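Local atomic coordinates of uncharacterized protein MJ0100 (Methanocaldococcus jannaschii, PDB entry 3KPB), a protein that probably joins sulfide to aspartate semialdehyde to form homocysteine, and carries a C-terminal CBS domain pair that binds S-adenosylmethionine and S-methyl-5'-thioadenosine. Residues Val81-Gly95 with Gly107-Gly119. Sequence-based numbering, arbitrary orientation.
Sequences VDHVAIKMSKYNISG and GIVTSEDISRLFG. With SAM (S-adenosylmethionine), chain E.
A single backbone hydrogen bond, from Ser111 N to Ser94 O at 2.9 Å, joins residues that bind different ligands in this CBS domain: Ser94 lies in the S-adenosylmethionine site, Ser111 in a site for S-methyl-5'-thioadenosine. The amide comes from above the carbonyl plane, and the same oxygen also takes a CA-H...O contact from Thr110. Beside it Gly95 and Thr110 form a non-hydrogen-bonded antiparallel pair, and Gly95 CA makes a CA-H...O contact with Val109 O at 3.2 Å. The helix-on-sheet arrangement is that of a CBS domain, whose paired motifs place nucleotide ligands in the cleft between them. Gly95 O accepts a hydrogen bond from the ligand's adenine N6 at 2.8 Å, while Ser94 OG, hydrogen-bonded to His34, has a weak bond to the ligand's amino nitrogen.

Beyond this strand pairing, helices 81-91 and 111-118 pack at 128° with an apolar seam between them. Ile114 spreads three ways along it: CG1 meets Met88 CE at 3.7 Å, CG2 leans on Ala85 CB, and CD1 slides past Val81 CG1. The Met88 chain bends at its last torsion (chi3 -56°), which brings CE over the first turn of helix 111-118, beside both Ile114 and Ser111 CA. With an alanine in place of Met88, Ile114 CG1 and Ser111 CA would probably lose their methyl partner, and a gap would be likely to open between the helices. Farther out, Ala85 CB meets the edge of the poorly ordered Phe118 ring, and deeper in, Val84 meets Val109 under cover of Val3 from helix 3-6.

A capping box fixes the start of helix 111-118: Asp113 N donates to Thr110 OG1, and Thr110 N returns a 3.0 Å bond to Asp113 OD2, reaching it from above the carboxylate plane.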
ATOM      1  N   VAL A  81     -18.319   9.890  12.215  1.00 36.72           N
ATOM      2  CA  VAL A  81     -17.222   8.913  12.048  1.00 36.72           C
ATOM      3  C   VAL A  81     -17.656   7.526  11.540  1.00 36.74           C
ATOM      4  O   VAL A  81     -16.970   6.924  10.709  1.00 36.56           O
ATOM      5  CB  VAL A  81     -16.409   8.775  13.373  1.00 36.78           C
ATOM      6  CG1 VAL A  81     -15.492   7.558  13.351  1.00 36.75           C
ATOM      7  CG2 VAL A  81     -15.604  10.041  13.636  1.00 36.77           C
ATOM      8  N   ASP A  82     -18.786   7.029  12.040  1.00 36.82           N
ATOM      9  CA  ASP A  82     -19.303   5.723  11.625  1.00 36.96           C
ATOM     10  C   ASP A  82     -19.553   5.650  10.116  1.00 36.57           C
ATOM     11  O   ASP A  82     -19.295   4.618   9.489  1.00 36.58           O
ATOM     12  CB  ASP A  82     -20.599   5.408  12.375  1.00 37.27           C
ATOM     13  CG  ASP A  82     -20.567   4.048  13.046  1.00 38.16           C
ATOM     14  OD1 ASP A  82     -19.992   3.096  12.471  1.00 38.94           O
ATOM     15  OD2 ASP A  82     -21.121   3.932  14.160  1.00 38.99           O
ATOM     16  N   HIS A  83     -20.065   6.746   9.551  1.00 36.08           N
ATOM     17  CA  HIS A  83     -20.355   6.839   8.118  1.00 35.54           C
ATOM     18  C   HIS A  83     -19.045   6.734   7.317  1.00 34.39           C
ATOM     19  O   HIS A  83     -19.007   6.119   6.246  1.00 34.44           O
ATOM     20  CB  HIS A  83     -21.107   8.146   7.791  1.00 35.99           C
ATOM     21  CG  HIS A  83     -22.517   8.208   8.319  1.00 37.62           C
ATOM     22  ND1 HIS A  83     -22.816   8.187   9.664  1.00 38.96           N
ATOM     23  CD2 HIS A  83     -23.704   8.332   7.676  1.00 38.99           C
ATOM     24  CE1 HIS A  83     -24.125   8.274   9.827  1.00 39.46           C
ATOM     25  NE2 HIS A  83     -24.688   8.362   8.636  1.00 39.62           N
ATOM     26  N   VAL A  84     -17.981   7.330   7.860  1.00 32.94           N
ATOM     27  CA  VAL A  84     -16.644   7.300   7.259  1.00 31.42           C
ATOM     28  C   VAL A  84     -16.068   5.889   7.287  1.00 31.05           C
ATOM     29  O   VAL A  84     -15.550   5.412   6.275  1.00 30.62           O
ATOM     30  CB  VAL A  84     -15.673   8.287   7.956  1.00 31.27           C
ATOM     31  CG1 VAL A  84     -14.282   8.235   7.325  1.00 30.72           C
ATOM     32  CG2 VAL A  84     -16.228   9.697   7.910  1.00 30.24           C
ATOM     33  N   ALA A  85     -16.170   5.226   8.438  1.00 30.84           N
ATOM     34  CA  ALA A  85     -15.801   3.813   8.548  1.00 30.99           C
ATOM     35  C   ALA A  85     -16.511   2.953   7.498  1.00 31.10           C
ATOM     36  O   ALA A  85     -15.874   2.126   6.839  1.00 31.03           O
ATOM     37  CB  ALA A  85     -16.087   3.294   9.956  1.00 30.84           C
ATOM     38  N   ILE A  86     -17.818   3.157   7.334  1.00 31.60           N
ATOM     39  CA  ILE A  86     -18.576   2.392   6.339  1.00 32.11           C
ATOM     40  C   ILE A  86     -18.111   2.689   4.907  1.00 32.22           C
ATOM     41  O   ILE A  86     -17.960   1.766   4.102  1.00 32.31           O
ATOM     42  CB  ILE A  86     -20.108   2.567   6.507  1.00 32.15           C
ATOM     43  CG1 ILE A  86     -20.563   1.901   7.811  1.00 32.56           C
ATOM     44  CG2 ILE A  86     -20.871   1.974   5.308  1.00 32.33           C
ATOM     45  CD1 ILE A  86     -21.800   2.527   8.444  1.00 32.92           C
ATOM     46  N   LYS A  87     -17.870   3.968   4.609  1.00 32.48           N
ATOM     47  CA  LYS A  87     -17.309   4.397   3.320  1.00 32.65           C
ATOM     48  C   LYS A  87     -16.024   3.656   3.011  1.00 32.76           C
ATOM     49  O   LYS A  87     -15.798   3.218   1.880  1.00 32.80           O
ATOM     50  CB  LYS A  87     -16.973   5.887   3.349  1.00 32.71           C
ATOM     51  CG  LYS A  87     -17.985   6.799   2.712  1.00 32.65           C
ATOM     52  CD  LYS A  87     -17.518   8.237   2.826  1.00 32.05           C
ATOM     53  CE  LYS A  87     -18.594   9.188   2.355  1.00 31.67           C
ATOM     54  NZ  LYS A  87     -18.392  10.560   2.899  1.00 30.38           N
ATOM     55  N   MET A  88     -15.175   3.530   4.024  1.00 32.95           N
ATOM     56  CA  MET A  88     -13.880   2.914   3.825  1.00 33.17           C
ATOM     57  C   MET A  88     -13.976   1.401   3.603  1.00 33.01           C
ATOM     58  O   MET A  88     -13.238   0.864   2.778  1.00 32.64           O
ATOM     59  CB  MET A  88     -12.907   3.305   4.940  1.00 33.42           C
ATOM     60  CG  MET A  88     -12.578   4.804   4.930  1.00 34.63           C
ATOM     61  SD  MET A  88     -11.176   5.295   5.953  1.00 36.95           S
ATOM     62  CE  MET A  88     -11.689   4.647   7.554  1.00 36.63           C
ATOM     63  N   SER A  89     -14.893   0.723   4.298  1.00 33.16           N
ATOM     64  CA  SER A  89     -15.150  -0.697   4.003  1.00 33.47           C
ATOM     65  C   SER A  89     -15.794  -0.901   2.624  1.00 33.53           C
ATOM     66  O   SER A  89     -15.443  -1.841   1.903  1.00 33.60           O
ATOM     67  CB  SER A  89     -15.977  -1.376   5.108  1.00 33.46           C
ATOM     68  OG  SER A  89     -17.000  -0.518   5.602  1.00 33.94           O
ATOM     69  N   LYS A  90     -16.718  -0.010   2.261  1.00 33.65           N
ATOM     70  CA  LYS A  90     -17.446  -0.115   0.994  1.00 33.81           C
ATOM     71  C   LYS A  90     -16.538   0.027  -0.228  1.00 33.64           C
ATOM     72  O   LYS A  90     -16.664  -0.735  -1.187  1.00 33.72           O
ATOM     73  CB  LYS A  90     -18.580   0.916   0.920  1.00 33.97           C
ATOM     74  CG  LYS A  90     -19.495   0.733  -0.290  1.00 34.89           C
ATOM     75  CD  LYS A  90     -20.417   1.921  -0.501  1.00 36.25           C
ATOM     76  CE  LYS A  90     -21.312   1.704  -1.720  1.00 36.98           C
ATOM     77  NZ  LYS A  90     -22.263   2.831  -1.928  1.00 37.46           N
ATOM     78  N   TYR A  91     -15.631   0.999  -0.187  1.00 33.37           N
ATOM     79  CA  TYR A  91     -14.731   1.261  -1.307  1.00 33.06           C
ATOM     80  C   TYR A  91     -13.374   0.592  -1.147  1.00 32.63           C
ATOM     81  O   TYR A  91     -12.514   0.701  -2.027  1.00 32.69           O
ATOM     82  CB  TYR A  91     -14.560   2.764  -1.503  1.00 33.20           C
ATOM     83  CG  TYR A  91     -15.823   3.428  -1.979  1.00 33.53           C
ATOM     84  CD1 TYR A  91     -16.223   3.326  -3.312  1.00 34.06           C
ATOM     85  CD2 TYR A  91     -16.628   4.148  -1.100  1.00 34.02           C
ATOM     86  CE1 TYR A  91     -17.389   3.927  -3.757  1.00 34.68           C
ATOM     87  CE2 TYR A  91     -17.800   4.756  -1.534  1.00 34.49           C
ATOM     88  CZ  TYR A  91     -18.172   4.640  -2.864  1.00 34.83           C
ATOM     89  OH  TYR A  91     -19.329   5.240  -3.301  1.00 35.30           O
ATOM     90  N   ASN A  92     -13.200  -0.106  -0.025  1.00 31.95           N
ATOM     91  CA  ASN A  92     -11.944  -0.782   0.311  1.00 31.01           C
ATOM     92  C   ASN A  92     -10.761   0.191   0.235  1.00 29.73           C
ATOM     93  O   ASN A  92      -9.751  -0.062  -0.430  1.00 29.78           O
ATOM     94  CB  ASN A  92     -11.747  -2.031  -0.564  1.00 31.49           C
ATOM     95  CG  ASN A  92     -10.504  -2.830  -0.188  1.00 32.35           C
ATOM     96  OD1 ASN A  92     -10.205  -3.036   0.989  1.00 33.40           O
ATOM     97  ND2 ASN A  92      -9.776  -3.289  -1.201  1.00 33.17           N
ATOM     98  N   ILE A  93     -10.925   1.322   0.912  1.00 27.76           N
ATOM     99  CA  ILE A  93      -9.874   2.325   1.047  1.00 25.75           C
ATOM    100  C   ILE A  93      -9.514   2.479   2.522  1.00 24.68           C
ATOM    101  O   ILE A  93     -10.264   2.047   3.401  1.00 24.75           O
ATOM    102  CB  ILE A  93     -10.293   3.688   0.449  1.00 25.64           C
ATOM    103  CG1 ILE A  93     -11.601   4.174   1.089  1.00 24.54           C
ATOM    104  CG2 ILE A  93     -10.400   3.596  -1.077  1.00 25.45           C
ATOM    105  CD1 ILE A  93     -12.055   5.534   0.624  1.00 25.19           C
ATOM    106  N   SER A  94      -8.369   3.099   2.788  1.00 23.48           N
ATOM    107  CA  SER A  94      -7.851   3.194   4.149  1.00 22.17           C
ATOM    108  C   SER A  94      -7.575   4.633   4.588  1.00 21.48           C
ATOM    109  O   SER A  94      -7.068   4.857   5.685  1.00 21.65           O
ATOM    110  CB  SER A  94      -6.582   2.348   4.281  1.00 22.32           C
ATOM    111  OG  SER A  94      -5.632   2.698   3.286  1.00 21.90           O
ATOM    112  N   GLY A  95      -7.889   5.600   3.728  1.00 20.24           N
ATOM    113  CA  GLY A  95      -7.733   7.017   4.067  1.00 19.20           C
ATOM    114  C   GLY A  95      -8.671   7.881   3.250  1.00 18.86           C
ATOM    115  O   GLY A  95      -8.824   7.666   2.047  1.00 18.34           O
ATOM    116  N   GLY A 107      -8.110  18.088   6.682  1.00 18.61           N
ATOM    117  CA  GLY A 107      -7.357  17.003   7.297  1.00 18.73           C
ATOM    118  C   GLY A 107      -7.527  15.704   6.542  1.00 18.66           C
ATOM    119  O   GLY A 107      -8.012  15.691   5.406  1.00 18.23           O
ATOM    120  N   ILE A 108      -7.117  14.611   7.175  1.00 19.04           N
ATOM    121  CA  ILE A 108      -7.319  13.278   6.627  1.00 20.22           C
ATOM    122  C   ILE A 108      -7.603  12.294   7.758  1.00 20.41           C
ATOM    123  O   ILE A 108      -7.051  12.413   8.857  1.00 20.41           O
ATOM    124  CB  ILE A 108      -6.124  12.812   5.749  1.00 20.45           C
ATOM    125  CG1 ILE A 108      -6.434  11.465   5.087  1.00 21.34           C
ATOM    126  CG2 ILE A 108      -4.829  12.745   6.568  1.00 21.17           C
ATOM    127  CD1 ILE A 108      -5.763  11.267   3.752  1.00 22.43           C
ATOM    128  N   VAL A 109      -8.493  11.347   7.476  1.00 20.95           N
ATOM    129  CA  VAL A 109      -8.848  10.285   8.408  1.00 21.69           C
ATOM    130  C   VAL A 109      -8.430   8.929   7.836  1.00 21.84           C
ATOM    131  O   VAL A 109      -8.766   8.596   6.700  1.00 21.32           O
ATOM    132  CB  VAL A 109     -10.369  10.296   8.717  1.00 21.87           C
ATOM    133  CG1 VAL A 109     -10.785   9.053   9.490  1.00 22.47           C
ATOM    134  CG2 VAL A 109     -10.736  11.542   9.509  1.00 22.41           C
ATOM    135  N   THR A 110      -7.698   8.154   8.630  1.00 22.48           N
ATOM    136  CA  THR A 110      -7.277   6.824   8.212  1.00 23.58           C
ATOM    137  C   THR A 110      -8.027   5.722   8.966  1.00 25.03           C
ATOM    138  O   THR A 110      -8.682   5.982   9.982  1.00 25.05           O
ATOM    139  CB  THR A 110      -5.748   6.629   8.360  1.00 23.33           C
ATOM    140  OG1 THR A 110      -5.398   6.564   9.747  1.00 23.03           O
ATOM    141  CG2 THR A 110      -4.983   7.777   7.696  1.00 22.35           C
ATOM    142  N   SER A 111      -7.914   4.500   8.447  1.00 26.98           N
ATOM    143  CA  SER A 111      -8.503   3.302   9.046  1.00 29.06           C
ATOM    144  C   SER A 111      -7.763   2.879  10.313  1.00 30.31           C
ATOM    145  O   SER A 111      -8.229   1.998  11.038  1.00 30.69           O
ATOM    146  CB  SER A 111      -8.504   2.151   8.036  1.00 29.01           C
ATOM    147  OG  SER A 111      -7.185   1.817   7.638  1.00 29.73           O
ATOM    148  N   GLU A 112      -6.604   3.490  10.557  1.00 31.71           N
ATOM    149  CA  GLU A 112      -5.890   3.308  11.817  1.00 32.99           C
ATOM    150  C   GLU A 112      -6.406   4.326  12.822  1.00 33.41           C
ATOM    151  O   GLU A 112      -6.561   4.012  14.004  1.00 33.48           O
ATOM    152  CB  GLU A 112      -4.376   3.451  11.637  1.00 33.24           C
ATOM    153  CG  GLU A 112      -3.716   2.307  10.870  1.00 35.12           C
ATOM    154  CD  GLU A 112      -3.547   2.591   9.383  1.00 37.34           C
ATOM    155  OE1 GLU A 112      -2.544   2.114   8.807  1.00 38.09           O
ATOM    156  OE2 GLU A 112      -4.403   3.284   8.788  1.00 38.02           O
ATOM    157  N   ASP A 113      -6.678   5.543  12.342  1.00 34.12           N
ATOM    158  CA  ASP A 113      -7.302   6.584  13.160  1.00 35.19           C
ATOM    159  C   ASP A 113      -8.638   6.063  13.703  1.00 36.93           C
ATOM    160  O   ASP A 113      -8.965   6.270  14.877  1.00 36.83           O
ATOM    161  CB  ASP A 113      -7.524   7.875  12.352  1.00 34.48           C
ATOM    162  CG  ASP A 113      -6.224   8.597  11.990  1.00 33.22           C
ATOM    163  OD1 ASP A 113      -5.193   8.401  12.672  1.00 32.31           O
ATOM    164  OD2 ASP A 113      -6.245   9.378  11.014  1.00 31.27           O
ATOM    165  N   ILE A 114      -9.383   5.367  12.839  1.00 39.64           N
ATOM    166  CA  ILE A 114     -10.664   4.725  13.178  1.00 42.63           C
ATOM    167  C   ILE A 114     -10.492   3.490  14.083  1.00 45.36           C
ATOM    168  O   ILE A 114     -11.220   3.339  15.071  1.00 45.31           O
ATOM    169  CB  ILE A 114     -11.480   4.350  11.887  1.00 42.40           C
ATOM    170  CG1 ILE A 114     -11.963   5.600  11.122  1.00 42.32           C
ATOM    171  CG2 ILE A 114     -12.649   3.414  12.209  1.00 42.43           C
ATOM    172  CD1 ILE A 114     -12.282   6.833  12.017  1.00 42.10           C
ATOM    173  N   SER A 115      -9.540   2.619  13.730  1.00 48.12           N
ATOM    174  CA  SER A 115      -9.200   1.435  14.528  0.50 49.97           C
ATOM    175  C   SER A 115      -9.077   1.769  16.012  1.00 51.34           C
ATOM    176  O   SER A 115      -9.415   0.957  16.876  1.00 51.39           O
ATOM    177  CB  SER A 115      -7.885   0.823  14.030  0.50 49.88           C
ATOM    178  OG  SER A 115      -7.608  -0.413  14.737  0.50 50.00           O
ATOM    179  N   ARG A 116      -8.572   2.969  16.296  1.00 53.91           N
ATOM    180  CA  ARG A 116      -8.431   3.443  17.666  1.00 57.21           C
ATOM    181  C   ARG A 116      -9.783   3.708  18.304  1.00 58.90           C
ATOM    182  O   ARG A 116     -10.044   3.268  19.426  1.00 59.20           O
ATOM    183  CB  ARG A 116      -7.606   4.721  17.704  1.00 57.33           C
ATOM    184  CG  ARG A 116      -6.133   4.494  17.911  1.00 58.87           C
ATOM    185  CD  ARG A 116      -5.464   5.801  18.273  1.00 61.30           C
ATOM    186  NE  ARG A 116      -5.057   6.553  17.087  1.00 63.19           N
ATOM    187  CZ  ARG A 116      -5.784   7.491  16.479  1.00 64.27           C
ATOM    188  NH1 ARG A 116      -6.991   7.831  16.932  1.00 64.61           N
ATOM    189  NH2 ARG A 116      -5.291   8.098  15.407  1.00 64.59           N
ATOM    190  N   LEU A 117     -10.638   4.424  17.575  1.00 61.05           N
ATOM    191  CA  LEU A 117     -11.949   4.839  18.081  1.00 62.97           C
ATOM    192  C   LEU A 117     -12.943   3.687  18.298  1.00 64.17           C
ATOM    193  O   LEU A 117     -13.976   3.876  18.945  1.00 64.35           O
ATOM    194  CB  LEU A 117     -12.552   5.930  17.187  1.00 62.97           C
ATOM    195  CG  LEU A 117     -11.869   7.305  17.209  1.00 63.14           C
ATOM    196  CD1 LEU A 117     -12.543   8.230  16.213  1.00 63.13           C
ATOM    197  CD2 LEU A 117     -11.874   7.931  18.608  1.00 63.20           C
ATOM    198  N   PHE A 118     -12.629   2.505  17.767  1.00 65.53           N
ATOM    199  CA  PHE A 118     -13.449   1.311  18.005  1.00 66.70           C
ATOM    200  C   PHE A 118     -12.813   0.339  19.018  1.00 67.06           C
ATOM    201  O   PHE A 118     -13.509  -0.497  19.602  1.00 67.18           O
ATOM    202  CB  PHE A 118     -13.805   0.596  16.686  1.00 66.93           C
ATOM    203  CG  PHE A 118     -14.696   1.404  15.758  1.00 67.77           C
ATOM    204  CD1 PHE A 118     -15.496   2.441  16.245  1.00 68.39           C
ATOM    205  CD2 PHE A 118     -14.758   1.102  14.398  1.00 68.37           C
ATOM    206  CE1 PHE A 118     -16.319   3.181  15.391  1.00 68.73           C
ATOM    207  CE2 PHE A 118     -15.584   1.833  13.536  1.00 68.71           C
ATOM    208  CZ  PHE A 118     -16.364   2.875  14.035  1.00 68.81           C
ATOM    209  N   GLY A 119     -11.503   0.466  19.226  1.00 67.34           N
ATOM    210  CA  GLY A 119     -10.772  -0.374  20.178  1.00 67.50           C
ATOM    211  C   GLY A 119      -9.658   0.371  20.891  1.00 67.59           C
ATOM    212  O   GLY A 119      -8.506  -0.065  20.890  1.00 67.61           O
TER
HETATM  213  N   SAM E1000      -6.049   1.422   0.314  0.50 26.15           N
HETATM  214  CA  SAM E1000      -5.564   1.048  -1.024  0.50 26.06           C
HETATM  215  C   SAM E1000      -4.580   2.107  -1.531  0.50 25.92           C
HETATM  216  O   SAM E1000      -3.762   2.635  -0.773  0.50 26.08           O
HETATM  217  OXT SAM E1000      -4.571   2.455  -2.715  0.50 25.88           O
HETATM  218  CB  SAM E1000      -6.750   0.949  -1.988  0.50 26.11           C
HETATM  219  CG  SAM E1000      -6.519  -0.144  -3.034  0.50 25.93           C
HETATM  220  SD  SAM E1000      -6.650   0.473  -4.750  0.50 25.66           S
HETATM  221  CE  SAM E1000      -5.879  -0.873  -5.621  0.50 25.61           C
HETATM  222  C5' SAM E1000      -5.401   1.783  -5.016  0.50 22.34           C
HETATM  223  C4' SAM E1000      -6.024   3.111  -5.443  0.50 19.04           C
HETATM  224  O4' SAM E1000      -6.921   3.586  -4.428  0.50 16.92           O
HETATM  225  C3' SAM E1000      -4.920   4.162  -5.511  0.50 17.76           C
HETATM  226  O3' SAM E1000      -4.610   4.392  -6.882  0.50 18.71           O
HETATM  227  C2' SAM E1000      -5.548   5.413  -4.901  0.50 16.71           C
HETATM  228  O2' SAM E1000      -5.484   6.483  -5.851  0.50 15.93           O
HETATM  229  C1' SAM E1000      -7.003   4.999  -4.663  0.50 15.58           C
HETATM  230  N9  SAM E1000      -7.498   5.674  -3.444  0.50 13.83           N
HETATM  231  C8  SAM E1000      -6.981   5.566  -2.218  0.50 13.15           C
HETATM  232  N7  SAM E1000      -7.687   6.324  -1.375  0.50 13.46           N
HETATM  233  C5  SAM E1000      -8.657   6.913  -2.069  0.50 13.52           C
HETATM  234  C6  SAM E1000      -9.679   7.795  -1.741  0.50 13.33           C
HETATM  235  N6  SAM E1000      -9.844   8.223  -0.493  0.50 13.78           N
HETATM  236  N1  SAM E1000     -10.510   8.212  -2.708  0.50 13.15           N
HETATM  237  C2  SAM E1000     -10.364   7.797  -3.956  0.50 13.91           C
HETATM  238  N3  SAM E1000      -9.399   6.957  -4.302  0.50 13.63           N
HETATM  239  C4  SAM E1000      -8.535   6.504  -3.383  0.50 13.52           C